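Local coordinates for protein tyrosine--tRNA ligase (PDB 2CYC) that catalyses the ATP-dependent attachment of tyrosine to tRNA(Tyr), activating the amino acid to tyrosyl-adenylate before transferring it to the acceptor end, at residues F71-D81 with A164-D175; I183-H194 with P218-L226. All blocks are in the same frame, centred on the assembly; numbering follows the deposited sequence.

Contact 1: F71-D81 with A164-D175; sequences FLADWHSWIND and AKLIYPMMQVAD. With TYR (tyrosine), chain C.
H76 reaches from helix 74-79 into the tyrosine pocket, between helix 164-175 and the bound substrate. H76 CB meets the CE1 corner of the Y168 ring at 3.6 Å. With CG beside the backbone N (chi1 -54°), the imidazole stands edge-on to the face of Y168, a T-shaped pair with planes 87° apart. H76 CD2 lies 3.4 Å from CE2 of the substrate tyrosine, which occupies one imidazole face; the methyl CE of M171 sits over the centre of the opposite face in a CH-pi contact. At the tip, H76 NE2 gives a bent, weak hydrogen bond to D175 OD2 (2.8 Å). That oxygen also accepts the substrate hydroxyl, with substrate OH 2.5 Å from D175 OD2, while D175 OD1 turns to Y130. Y168 OH and Q172 OE1 both take hydrogen bonds from the substrate amino group, and E41 holds the Y168 hydroxyl. One turn on, I79 is a knob among A164, K165, Y168 and M171, its CD1 meeting M171 SD tip to tip at 3.6 Å. K165 NZ binds the carbonyl oxygen I79 O (3.1 Å) and forms a salt bridge to D81 OD2 (2.7 Å), at the Schellman motif that ends the helix. A methionine in place of K165 would probably leave I79 O and D81 OD2 without their shared ammonium partner. The axes of helix 74-79 and helix 164-175 come within 9.6 Å and run roughly antiparallel, at 155°; strand 69-72 leads into the first, helix 128-138 packs against M171 and A174, and K139 of the second subunit also reaches D81.

Contact 2: I183-H194 with P218-L226; sequences IAHAGMDQRKAH and PVAVHHHLL. With TYR (tyrosine), chain C.
V219 opens the parallel pairing with strand 183-187: its carbonyl oxygen, V219 O, takes the A184 N-H at 2.7 Å, and its side chain lies alongside I183, pointing the same way. A220 turns to the other face of the sheet, where its CB packs 3.7 Å from H194 CB. V221 returns to the I183 face. Its N donates to A184 O (2.8 Å), its O accepts from A186 N and also lies in the plane of the H185 ring, at the edge. The two strands belong to the central sheet of the Rossmann-type catalytic domain of class I synthetases. Helix 191-200, packed on one face, begins the beta-alpha-beta crossover joining them, and Q190, just before that helix, binds the amino group of the substrate tyrosine through OE1. H222 points to this helix side. R191 CB covers one face of its ring, 3.4 Å from H222 CE1, and M188 SD approaches its CB. H222 NE2 shares a hydrogen bond with H194 ND1 (2.9 Å), the rings meeting rim to rim with planes only 16° apart, while H222 ND1 is held by E17, which also pairs with R191. H223 faces the opposite way. Its CG lies between backbone N and carbonyl carbon (chi1 61°), a turn that brings H223 ND1 within 2.7 Å of H185 NE2 in a second histidine-histidine bond; H36 holds the far nitrogen of H185. G187 CA lies over the H223 face, and M188 N closes the ladder on H223 O. Beyond the strand, L225 folds back: L225 CD2 is 3.8 Å from G187 CA, and L225 CD1 rests 3.9 Å from D189 CG, whose carboxylate makes a salt bridge to K251 of the KMSKS region.

How the contacts relate
Both contacts are largely buried and share the substrate tyrosine, but they build its site from different elements. Contact 1 joins the end of strand 69-72 and helix 74-79 to helix 164-178, mainly through side chains, with polar groups directed at the hydroxyl and amino ends of the ligand; its D81 edge is exposed and reaches the second subunit. The centre of contact 2 lies nearer the centre of the chain, about 8 Å against about 17 Å for contact 1, though several of its residues are partly exposed; parallel-strand backbone bonds and two histidine pairs hold it, and no other protein chain touches it. The contacts meet where Q172 NE2 probably hydrogen-bonds Q190 OE1 (3.2 Å).

Contact 1: F71-D81 with A164-D175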
loop_
_atom_site.group_PDB
_atom_site.type_symbol
_atom_site.label_atom_id
_atom_site.label_comp_id
_atom_site.label_asym_id
_atom_site.label_seq_id
_atom_site.Cartn_x
_atom_site.Cartn_y
_atom_site.Cartn_z
ATOM N N PHE A 71 -6.470 -9.838 17.973
ATOM C CA PHE A 71 -6.289 -9.794 16.524
ATOM C C PHE A 71 -4.961 -10.476 16.163
ATOM O O PHE A 71 -3.886 -9.993 16.540
ATOM C CB PHE A 71 -6.274 -8.318 16.100
ATOM C CG PHE A 71 -6.290 -8.082 14.612
ATOM C CD1 PHE A 71 -7.462 -8.258 13.873
ATOM C CD2 PHE A 71 -5.155 -7.585 13.964
ATOM C CE1 PHE A 71 -7.510 -7.935 12.513
ATOM C CE2 PHE A 71 -5.187 -7.259 12.600
ATOM C CZ PHE A 71 -6.373 -7.433 11.875
ATOM N N LEU A 72 -5.048 -11.597 15.440
ATOM C CA LEU A 72 -3.873 -12.367 15.026
ATOM C C LEU A 72 -3.455 -11.826 13.653
ATOM O O LEU A 72 -4.071 -12.139 12.626
ATOM C CB LEU A 72 -4.243 -13.854 14.953
ATOM C CG LEU A 72 -4.987 -14.380 16.193
ATOM C CD1 LEU A 72 -5.703 -15.699 15.890
ATOM C CD2 LEU A 72 -4.008 -14.550 17.340
ATOM N N ALA A 73 -2.407 -11.007 13.653
ATOM C CA ALA A 73 -1.933 -10.339 12.435
ATOM C C ALA A 73 -1.109 -11.210 11.493
ATOM O O ALA A 73 0.109 -11.019 11.384
ATOM C CB ALA A 73 -1.137 -9.089 12.832
ATOM N N ASP A 74 -1.774 -12.132 10.783
ATOM C CA ASP A 74 -1.060 -13.044 9.894
ATOM C C ASP A 74 -0.361 -12.422 8.682
ATOM O O ASP A 74 0.853 -12.589 8.541
ATOM C CB ASP A 74 -1.956 -14.243 9.474
ATOM C CG ASP A 74 -3.295 -13.835 8.850
ATOM O OD1 ASP A 74 -3.653 -12.634 8.832
ATOM O OD2 ASP A 74 -4.005 -14.754 8.380
ATOM N N TRP A 75 -1.089 -11.706 7.821
ATOM C CA TRP A 75 -0.444 -11.086 6.656
ATOM C C TRP A 75 0.629 -10.112 7.121
ATOM O O TRP A 75 1.680 -9.983 6.483
ATOM C CB TRP A 75 -1.451 -10.330 5.777
ATOM C CG TRP A 75 -2.340 -11.207 4.956
ATOM C CD1 TRP A 75 -2.661 -12.518 5.201
ATOM C CD2 TRP A 75 -3.112 -10.813 3.812
ATOM N NE1 TRP A 75 -3.588 -12.958 4.284
ATOM C CE2 TRP A 75 -3.885 -11.936 3.421
ATOM C CE3 TRP A 75 -3.233 -9.620 3.083
ATOM C CZ2 TRP A 75 -4.769 -11.900 2.331
ATOM C CZ3 TRP A 75 -4.114 -9.581 1.995
ATOM C CH2 TRP A 75 -4.870 -10.718 1.632
ATOM N N HIS A 76 0.366 -9.427 8.231
ATOM C CA HIS A 76 1.326 -8.465 8.772
ATOM C C HIS A 76 2.634 -9.184 9.101
ATOM O O HIS A 76 3.712 -8.688 8.792
ATOM C CB HIS A 76 0.795 -7.798 10.053
ATOM C CG HIS A 76 -0.554 -7.165 9.902
ATOM N ND1 HIS A 76 -1.709 -7.902 9.740
ATOM C CD2 HIS A 76 -0.938 -5.866 9.944
ATOM C CE1 HIS A 76 -2.747 -7.083 9.694
ATOM N NE2 HIS A 76 -2.306 -5.842 9.816
ATOM N N SER A 77 2.528 -10.346 9.739
ATOM C CA SER A 77 3.701 -11.134 10.114
ATOM C C SER A 77 4.416 -11.651 8.871
ATOM O O SER A 77 5.640 -11.761 8.848
ATOM C CB SER A 77 3.288 -12.314 11.002
ATOM O OG SER A 77 2.642 -11.861 12.176
ATOM N N TRP A 78 3.634 -11.985 7.850
ATOM C CA TRP A 78 4.165 -12.468 6.580
ATOM C C TRP A 78 4.997 -11.334 5.961
ATOM O O TRP A 78 6.128 -11.537 5.509
ATOM C CB TRP A 78 2.987 -12.864 5.682
ATOM C CG TRP A 78 3.260 -12.937 4.200
ATOM C CD1 TRP A 78 4.345 -13.503 3.582
ATOM C CD2 TRP A 78 2.405 -12.456 3.153
ATOM N NE1 TRP A 78 4.213 -13.404 2.212
ATOM C CE2 TRP A 78 3.034 -12.764 1.921
ATOM C CE3 TRP A 78 1.161 -11.792 3.137
ATOM C CZ2 TRP A 78 2.466 -12.429 0.677
ATOM C CZ3 TRP A 78 0.591 -11.460 1.904
ATOM C CH2 TRP A 78 1.250 -11.780 0.685
ATOM N N ILE A 79 4.428 -10.134 5.969
ATOM C CA ILE A 79 5.095 -8.948 5.442
ATOM C C ILE A 79 6.369 -8.671 6.228
ATOM O O ILE A 79 7.407 -8.313 5.659
ATOM C CB ILE A 79 4.177 -7.712 5.560
ATOM C CG1 ILE A 79 3.094 -7.770 4.479
ATOM C CG2 ILE A 79 5.003 -6.430 5.487
ATOM C CD1 ILE A 79 2.063 -6.653 4.602
ATOM N N ASN A 80 6.288 -8.851 7.542
ATOM C CA ASN A 80 7.431 -8.586 8.397
ATOM C C ASN A 80 8.424 -9.746 8.495
ATOM O O ASN A 80 9.259 -9.782 9.394
ATOM C CB ASN A 80 6.950 -8.159 9.794
ATOM C CG ASN A 80 7.948 -7.255 10.488
ATOM O OD1 ASN A 80 8.838 -6.705 9.839
ATOM N ND2 ASN A 80 7.801 -7.082 11.800
ATOM N N ASP A 81 8.323 -10.685 7.559
ATOM C CA ASP A 81 9.211 -11.847 7.486
ATOM C C ASP A 81 9.276 -12.763 8.709
ATOM O O ASP A 81 10.333 -13.306 9.017
ATOM C CB ASP A 81 10.633 -11.397 7.138
ATOM C CG ASP A 81 10.697 -10.646 5.822
ATOM O OD1 ASP A 81 10.125 -11.142 4.826
ATOM O OD2 ASP A 81 11.321 -9.566 5.785
ATOM N N ALA A 164 6.442 -3.496 0.755
ATOM C CA ALA A 164 5.369 -4.088 1.550
ATOM C C ALA A 164 5.436 -3.681 3.015
ATOM O O ALA A 164 4.397 -3.514 3.654
ATOM C CB ALA A 164 5.390 -5.624 1.434
ATOM N N LYS A 165 6.651 -3.520 3.543
ATOM C CA LYS A 165 6.821 -3.139 4.946
ATOM C C LYS A 165 6.291 -1.753 5.250
ATOM O O LYS A 165 5.901 -1.474 6.385
ATOM C CB LYS A 165 8.289 -3.250 5.368
ATOM C CG LYS A 165 8.751 -4.703 5.486
ATOM C CD LYS A 165 10.193 -4.825 5.975
ATOM C CE LYS A 165 10.521 -6.271 6.315
ATOM N NZ LYS A 165 10.222 -7.187 5.180
ATOM N N LEU A 166 6.272 -0.890 4.237
ATOM C CA LEU A 166 5.741 0.467 4.394
ATOM C C LEU A 166 4.208 0.412 4.378
ATOM O O LEU A 166 3.540 1.294 4.910
ATOM C CB LEU A 166 6.235 1.378 3.262
ATOM C CG LEU A 166 7.617 2.031 3.419
ATOM C CD1 LEU A 166 7.571 2.998 4.584
ATOM C CD2 LEU A 166 8.689 0.980 3.650
ATOM N N ILE A 167 3.646 -0.620 3.758
ATOM C CA ILE A 167 2.189 -0.746 3.728
ATOM C C ILE A 167 1.676 -1.176 5.113
ATOM O O ILE A 167 0.612 -0.745 5.565
ATOM C CB ILE A 167 1.750 -1.778 2.659
ATOM C CG1 ILE A 167 2.199 -1.298 1.271
ATOM C CG2 ILE A 167 0.224 -1.979 2.706
ATOM C CD1 ILE A 167 1.957 -2.309 0.169
ATOM N N TYR A 168 2.454 -2.018 5.785
ATOM C CA TYR A 168 2.122 -2.537 7.120
ATOM C C TYR A 168 1.517 -1.507 8.104
ATOM O O TYR A 168 0.458 -1.737 8.690
ATOM C CB TYR A 168 3.393 -3.185 7.714
ATOM C CG TYR A 168 3.279 -3.847 9.084
ATOM C CD1 TYR A 168 3.739 -5.146 9.277
ATOM C CD2 TYR A 168 2.807 -3.149 10.200
ATOM C CE1 TYR A 168 3.744 -5.740 10.535
ATOM C CE2 TYR A 168 2.809 -3.735 11.470
ATOM C CZ TYR A 168 3.280 -5.032 11.626
ATOM O OH TYR A 168 3.287 -5.633 12.869
ATOM N N PRO A 169 2.165 -0.353 8.290
ATOM C CA PRO A 169 1.572 0.601 9.239
ATOM C C PRO A 169 0.185 1.115 8.827
ATOM O O PRO A 169 -0.661 1.395 9.674
ATOM C CB PRO A 169 2.616 1.720 9.307
ATOM C CG PRO A 169 3.915 1.005 8.934
ATOM C CD PRO A 169 3.456 0.142 7.786
ATOM N N MET A 170 -0.041 1.260 7.528
ATOM C CA MET A 170 -1.332 1.736 7.065
ATOM C C MET A 170 -2.379 0.640 7.274
ATOM O O MET A 170 -3.562 0.918 7.477
ATOM C CB MET A 170 -1.236 2.162 5.592
ATOM C CG MET A 170 -0.313 3.369 5.389
ATOM S SD MET A 170 -0.865 4.871 6.262
ATOM C CE MET A 170 0.003 4.718 7.865
ATOM N N MET A 171 -1.937 -0.611 7.237
ATOM C CA MET A 171 -2.842 -1.729 7.472
ATOM C C MET A 171 -3.231 -1.751 8.957
ATOM O O MET A 171 -4.377 -2.052 9.298
ATOM C CB MET A 171 -2.164 -3.054 7.101
ATOM C CG MET A 171 -2.030 -3.306 5.607
ATOM S SD MET A 171 -0.903 -4.688 5.281
ATOM C CE MET A 171 -1.820 -6.065 6.055
ATOM N N GLN A 172 -2.282 -1.428 9.835
ATOM C CA GLN A 172 -2.558 -1.430 11.271
ATOM C C GLN A 172 -3.593 -0.365 11.594
ATOM O O GLN A 172 -4.498 -0.596 12.404
ATOM C CB GLN A 172 -1.282 -1.187 12.100
ATOM C CG GLN A 172 -1.507 -1.294 13.637
ATOM C CD GLN A 172 -0.239 -1.643 14.414
ATOM O OE1 GLN A 172 0.712 -2.174 13.845
ATOM N NE2 GLN A 172 -0.233 -1.373 15.727
ATOM N N VAL A 173 -3.471 0.800 10.966
ATOM C CA VAL A 173 -4.447 1.853 11.215
ATOM C C VAL A 173 -5.819 1.440 10.667
ATOM O O VAL A 173 -6.843 1.618 11.333
ATOM C CB VAL A 173 -3.990 3.184 10.586
ATOM C CG1 VAL A 173 -5.086 4.227 10.685
ATOM C CG2 VAL A 173 -2.737 3.673 11.307
ATOM N N ALA A 174 -5.830 0.873 9.460
ATOM C CA ALA A 174 -7.068 0.415 8.822
ATOM C C ALA A 174 -7.751 -0.677 9.650
ATOM O O ALA A 174 -8.982 -0.726 9.742
ATOM C CB ALA A 174 -6.768 -0.102 7.401
ATOM N N ASP A 175 -6.948 -1.546 10.257
ATOM C CA ASP A 175 -7.484 -2.612 11.093
ATOM C C ASP A 175 -8.370 -2.019 12.178
ATOM O O ASP A 175 -9.374 -2.618 12.575
ATOM C CB ASP A 175 -6.363 -3.395 11.785
ATOM C CG ASP A 175 -5.505 -4.171 10.819
ATOM O OD1 ASP A 175 -5.986 -4.482 9.710
ATOM O OD2 ASP A 175 -4.357 -4.483 11.183
HETATM N N TYR C . 2.491 -4.121 15.037
HETATM C CA TYR C . 2.072 -5.044 16.135
HETATM C C TYR C . 3.294 -5.697 16.778
HETATM O O TYR C . 4.407 -5.537 16.232
HETATM C CB TYR C . 1.129 -6.125 15.585
HETATM C CG TYR C . -0.184 -5.575 15.062
HETATM C CD1 TYR C . -1.062 -4.892 15.902
HETATM C CD2 TYR C . -0.549 -5.739 13.723
HETATM C CE1 TYR C . -2.278 -4.377 15.418
HETATM C CE2 TYR C . -1.757 -5.241 13.235
HETATM C CZ TYR C . -2.614 -4.559 14.081
HETATM O OH TYR C . -3.804 -4.056 13.584
HETATM O OXT TYR C . 3.123 -6.366 17.816
#

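Contact 2: I183-H194 with P218-L226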
loop_
_atom_site.group_PDB
_atom_site.type_symbol
_atom_site.label_atom_id
_atom_site.label_comp_id
_atom_site.label_asym_id
_atom_site.label_seq_id
_atom_site.Cartn_x
_atom_site.Cartn_y
_atom_site.Cartn_z
ATOM N N ILE A 183 -11.490 1.356 21.368
ATOM C CA ILE A 183 -10.491 1.182 22.424
ATOM C C ILE A 183 -9.311 0.459 21.763
ATOM O O ILE A 183 -9.268 -0.777 21.720
ATOM C CB ILE A 183 -11.022 0.313 23.609
ATOM C CG1 ILE A 183 -12.261 0.963 24.240
ATOM C CG2 ILE A 183 -9.920 0.128 24.663
ATOM C CD1 ILE A 183 -12.041 2.365 24.803
ATOM N N ALA A 184 -8.367 1.233 21.232
ATOM C CA ALA A 184 -7.198 0.664 20.552
ATOM C C ALA A 184 -6.122 0.391 21.593
ATOM O O ALA A 184 -5.490 1.314 22.115
ATOM C CB ALA A 184 -6.689 1.633 19.476
ATOM N N HIS A 185 -5.924 -0.892 21.878
ATOM C CA HIS A 185 -4.986 -1.349 22.896
ATOM C C HIS A 185 -3.701 -1.964 22.319
ATOM O O HIS A 185 -3.738 -2.767 21.380
ATOM C CB HIS A 185 -5.725 -2.355 23.796
ATOM C CG HIS A 185 -4.852 -3.066 24.781
ATOM N ND1 HIS A 185 -5.066 -4.378 25.145
ATOM C CD2 HIS A 185 -3.752 -2.662 25.456
ATOM C CE1 HIS A 185 -4.129 -4.756 25.996
ATOM N NE2 HIS A 185 -3.317 -3.733 26.201
ATOM N N ALA A 186 -2.565 -1.567 22.886
ATOM C CA ALA A 186 -1.261 -2.070 22.463
ATOM C C ALA A 186 -0.202 -1.736 23.501
ATOM O O ALA A 186 -0.469 -1.027 24.472
ATOM C CB ALA A 186 -0.853 -1.444 21.115
ATOM N N GLY A 187 1.000 -2.264 23.281
ATOM C CA GLY A 187 2.115 -1.944 24.144
ATOM C C GLY A 187 2.576 -0.572 23.659
ATOM O O GLY A 187 2.289 -0.191 22.519
ATOM N N MET A 188 3.282 0.162 24.515
ATOM C CA MET A 188 3.784 1.505 24.210
ATOM C C MET A 188 4.533 1.692 22.893
ATOM O O MET A 188 4.504 2.786 22.331
ATOM C CB MET A 188 4.687 2.000 25.349
ATOM C CG MET A 188 3.955 2.679 26.492
ATOM S SD MET A 188 3.172 4.230 26.007
ATOM C CE MET A 188 4.564 5.348 25.929
ATOM N N ASP A 189 5.197 0.649 22.398
ATOM C CA ASP A 189 5.947 0.775 21.151
ATOM C C ASP A 189 5.087 0.844 19.892
ATOM O O ASP A 189 5.601 1.029 18.788
ATOM C CB ASP A 189 6.998 -0.348 21.015
ATOM C CG ASP A 189 6.413 -1.752 21.166
ATOM O OD1 ASP A 189 5.180 -1.919 21.227
ATOM O OD2 ASP A 189 7.212 -2.709 21.221
ATOM N N GLN A 190 3.778 0.700 20.055
ATOM C CA GLN A 190 2.870 0.776 18.921
ATOM C C GLN A 190 2.160 2.126 18.874
ATOM O O GLN A 190 1.366 2.363 17.972
ATOM C CB GLN A 190 1.797 -0.309 19.028
ATOM C CG GLN A 190 2.339 -1.719 19.139
ATOM C CD GLN A 190 3.200 -2.068 17.963
ATOM O OE1 GLN A 190 2.739 -2.058 16.816
ATOM N NE2 GLN A 190 4.462 -2.378 18.230
ATOM N N ARG A 191 2.450 3.007 19.832
ATOM C CA ARG A 191 1.748 4.293 19.921
ATOM C C ARG A 191 1.730 5.160 18.674
ATOM O O ARG A 191 0.764 5.891 18.440
ATOM C CB ARG A 191 2.265 5.114 21.121
ATOM C CG ARG A 191 3.627 5.782 20.921
ATOM C CD ARG A 191 4.064 6.462 22.213
ATOM N NE ARG A 191 3.103 7.474 22.645
ATOM C CZ ARG A 191 3.029 8.697 22.130
ATOM N NH1 ARG A 191 2.118 9.551 22.580
ATOM N NH2 ARG A 191 3.876 9.070 21.174
ATOM N N LYS A 192 2.777 5.086 17.863
ATOM C CA LYS A 192 2.807 5.893 16.651
ATOM C C LYS A 192 1.624 5.609 15.738
ATOM O O LYS A 192 1.046 6.530 15.158
ATOM C CB LYS A 192 4.105 5.661 15.882
ATOM C CG LYS A 192 5.308 6.366 16.487
ATOM C CD LYS A 192 6.566 5.993 15.724
ATOM C CE LYS A 192 7.797 6.641 16.333
ATOM N NZ LYS A 192 9.006 6.244 15.557
ATOM N N ALA A 193 1.262 4.334 15.612
ATOM C CA ALA A 193 0.146 3.955 14.748
ATOM C C ALA A 193 -1.159 4.523 15.279
ATOM O O ALA A 193 -2.056 4.894 14.515
ATOM C CB ALA A 193 0.050 2.428 14.646
ATOM N N HIS A 194 -1.271 4.581 16.600
ATOM C CA HIS A 194 -2.479 5.091 17.226
ATOM C C HIS A 194 -2.559 6.618 17.126
ATOM O O HIS A 194 -3.649 7.176 16.998
ATOM C CB HIS A 194 -2.542 4.580 18.673
ATOM C CG HIS A 194 -2.760 3.096 18.765
ATOM N ND1 HIS A 194 -2.671 2.392 19.949
ATOM C CD2 HIS A 194 -3.106 2.189 17.816
ATOM C CE1 HIS A 194 -2.955 1.120 19.725
ATOM N NE2 HIS A 194 -3.224 0.971 18.439
ATOM N N PRO A 218 -10.810 7.085 18.040
ATOM C CA PRO A 218 -10.662 5.974 18.978
ATOM C C PRO A 218 -9.747 6.405 20.118
ATOM O O PRO A 218 -8.936 7.319 19.959
ATOM C CB PRO A 218 -10.020 4.883 18.123
ATOM C CG PRO A 218 -9.188 5.685 17.141
ATOM C CD PRO A 218 -10.148 6.793 16.757
ATOM N N VAL A 219 -9.896 5.745 21.259
ATOM C CA VAL A 219 -9.076 5.998 22.431
ATOM C C VAL A 219 -7.928 4.986 22.382
ATOM O O VAL A 219 -8.158 3.792 22.194
ATOM C CB VAL A 219 -9.885 5.770 23.732
ATOM C CG1 VAL A 219 -8.963 5.799 24.938
ATOM C CG2 VAL A 219 -10.962 6.840 23.868
ATOM N N ALA A 220 -6.701 5.466 22.539
ATOM C CA ALA A 220 -5.531 4.593 22.533
ATOM C C ALA A 220 -5.136 4.289 23.976
ATOM O O ALA A 220 -5.041 5.201 24.801
ATOM C CB ALA A 220 -4.366 5.276 21.808
ATOM N N VAL A 221 -4.930 3.011 24.289
ATOM C CA VAL A 221 -4.530 2.615 25.640
ATOM C C VAL A 221 -3.282 1.759 25.494
ATOM O O VAL A 221 -3.316 0.674 24.899
ATOM C CB VAL A 221 -5.667 1.830 26.379
ATOM C CG1 VAL A 221 -5.265 1.553 27.839
ATOM C CG2 VAL A 221 -6.958 2.661 26.363
ATOM N N HIS A 222 -2.178 2.259 26.043
ATOM C CA HIS A 222 -0.884 1.594 25.928
ATOM C C HIS A 222 -0.385 1.037 27.239
ATOM O O HIS A 222 -0.397 1.721 28.270
ATOM C CB HIS A 222 0.132 2.587 25.350
ATOM C CG HIS A 222 -0.314 3.202 24.061
ATOM N ND1 HIS A 222 -0.251 4.559 23.818
ATOM C CD2 HIS A 222 -0.911 2.653 22.974
ATOM C CE1 HIS A 222 -0.798 4.820 22.643
ATOM N NE2 HIS A 222 -1.207 3.680 22.111
ATOM N N HIS A 223 0.058 -0.214 27.216
ATOM C CA HIS A 223 0.538 -0.788 28.449
ATOM C C HIS A 223 2.042 -0.817 28.495
ATOM O O HIS A 223 2.708 -0.782 27.466
ATOM C CB HIS A 223 -0.043 -2.189 28.685
ATOM C CG HIS A 223 0.297 -3.191 27.629
ATOM N ND1 HIS A 223 -0.670 -3.834 26.882
ATOM C CD2 HIS A 223 1.483 -3.734 27.262
ATOM C CE1 HIS A 223 -0.093 -4.734 26.104
ATOM N NE2 HIS A 223 1.211 -4.694 26.317
ATOM N N HIS A 224 2.556 -0.865 29.713
ATOM C CA HIS A 224 3.984 -0.887 29.983
ATOM C C HIS A 224 4.678 -2.077 29.312
ATOM O O HIS A 224 4.126 -3.181 29.245
ATOM C CB HIS A 224 4.186 -0.943 31.504
ATOM C CG HIS A 224 5.614 -1.074 31.930
ATOM N ND1 HIS A 224 6.499 -0.017 31.912
ATOM C CD2 HIS A 224 6.306 -2.137 32.408
ATOM C CE1 HIS A 224 7.673 -0.422 32.365
ATOM N NE2 HIS A 224 7.581 -1.704 32.673
ATOM N N LEU A 225 5.884 -1.843 28.804
ATOM C CA LEU A 225 6.654 -2.913 28.178
ATOM C C LEU A 225 7.614 -3.511 29.211
ATOM O O LEU A 225 8.534 -2.841 29.668
ATOM C CB LEU A 225 7.449 -2.368 26.991
ATOM C CG LEU A 225 6.672 -1.691 25.857
ATOM C CD1 LEU A 225 7.667 -1.180 24.809
ATOM C CD2 LEU A 225 5.691 -2.684 25.228
ATOM N N LEU A 226 7.397 -4.762 29.603
ATOM C CA LEU A 226 8.294 -5.386 30.573
ATOM C C LEU A 226 9.691 -5.549 29.961
ATOM O O LEU A 226 9.833 -5.925 28.798
ATOM C CB LEU A 226 7.764 -6.762 31.004
ATOM C CG LEU A 226 6.463 -6.833 31.814
ATOM C CD1 LEU A 226 6.121 -8.301 32.072
ATOM C CD2 LEU A 226 6.624 -6.091 33.136
HETATM N N TYR C . 2.491 -4.121 15.037
HETATM C CA TYR C . 2.072 -5.044 16.135
HETATM C C TYR C . 3.294 -5.697 16.778
HETATM O O TYR C . 4.407 -5.537 16.232
HETATM C CB TYR C . 1.129 -6.125 15.585
HETATM C CG TYR C . -0.184 -5.575 15.062
HETATM C CD1 TYR C . -1.062 -4.892 15.902
HETATM C CD2 TYR C . -0.549 -5.739 13.723
HETATM C CE1 TYR C . -2.278 -4.377 15.418
HETATM C CE2 TYR C . -1.757 -5.241 13.235
HETATM C CZ TYR C . -2.614 -4.559 14.081
HETATM O OH TYR C . -3.804 -4.056 13.584
HETATM O OXT TYR C . 3.123 -6.366 17.816
#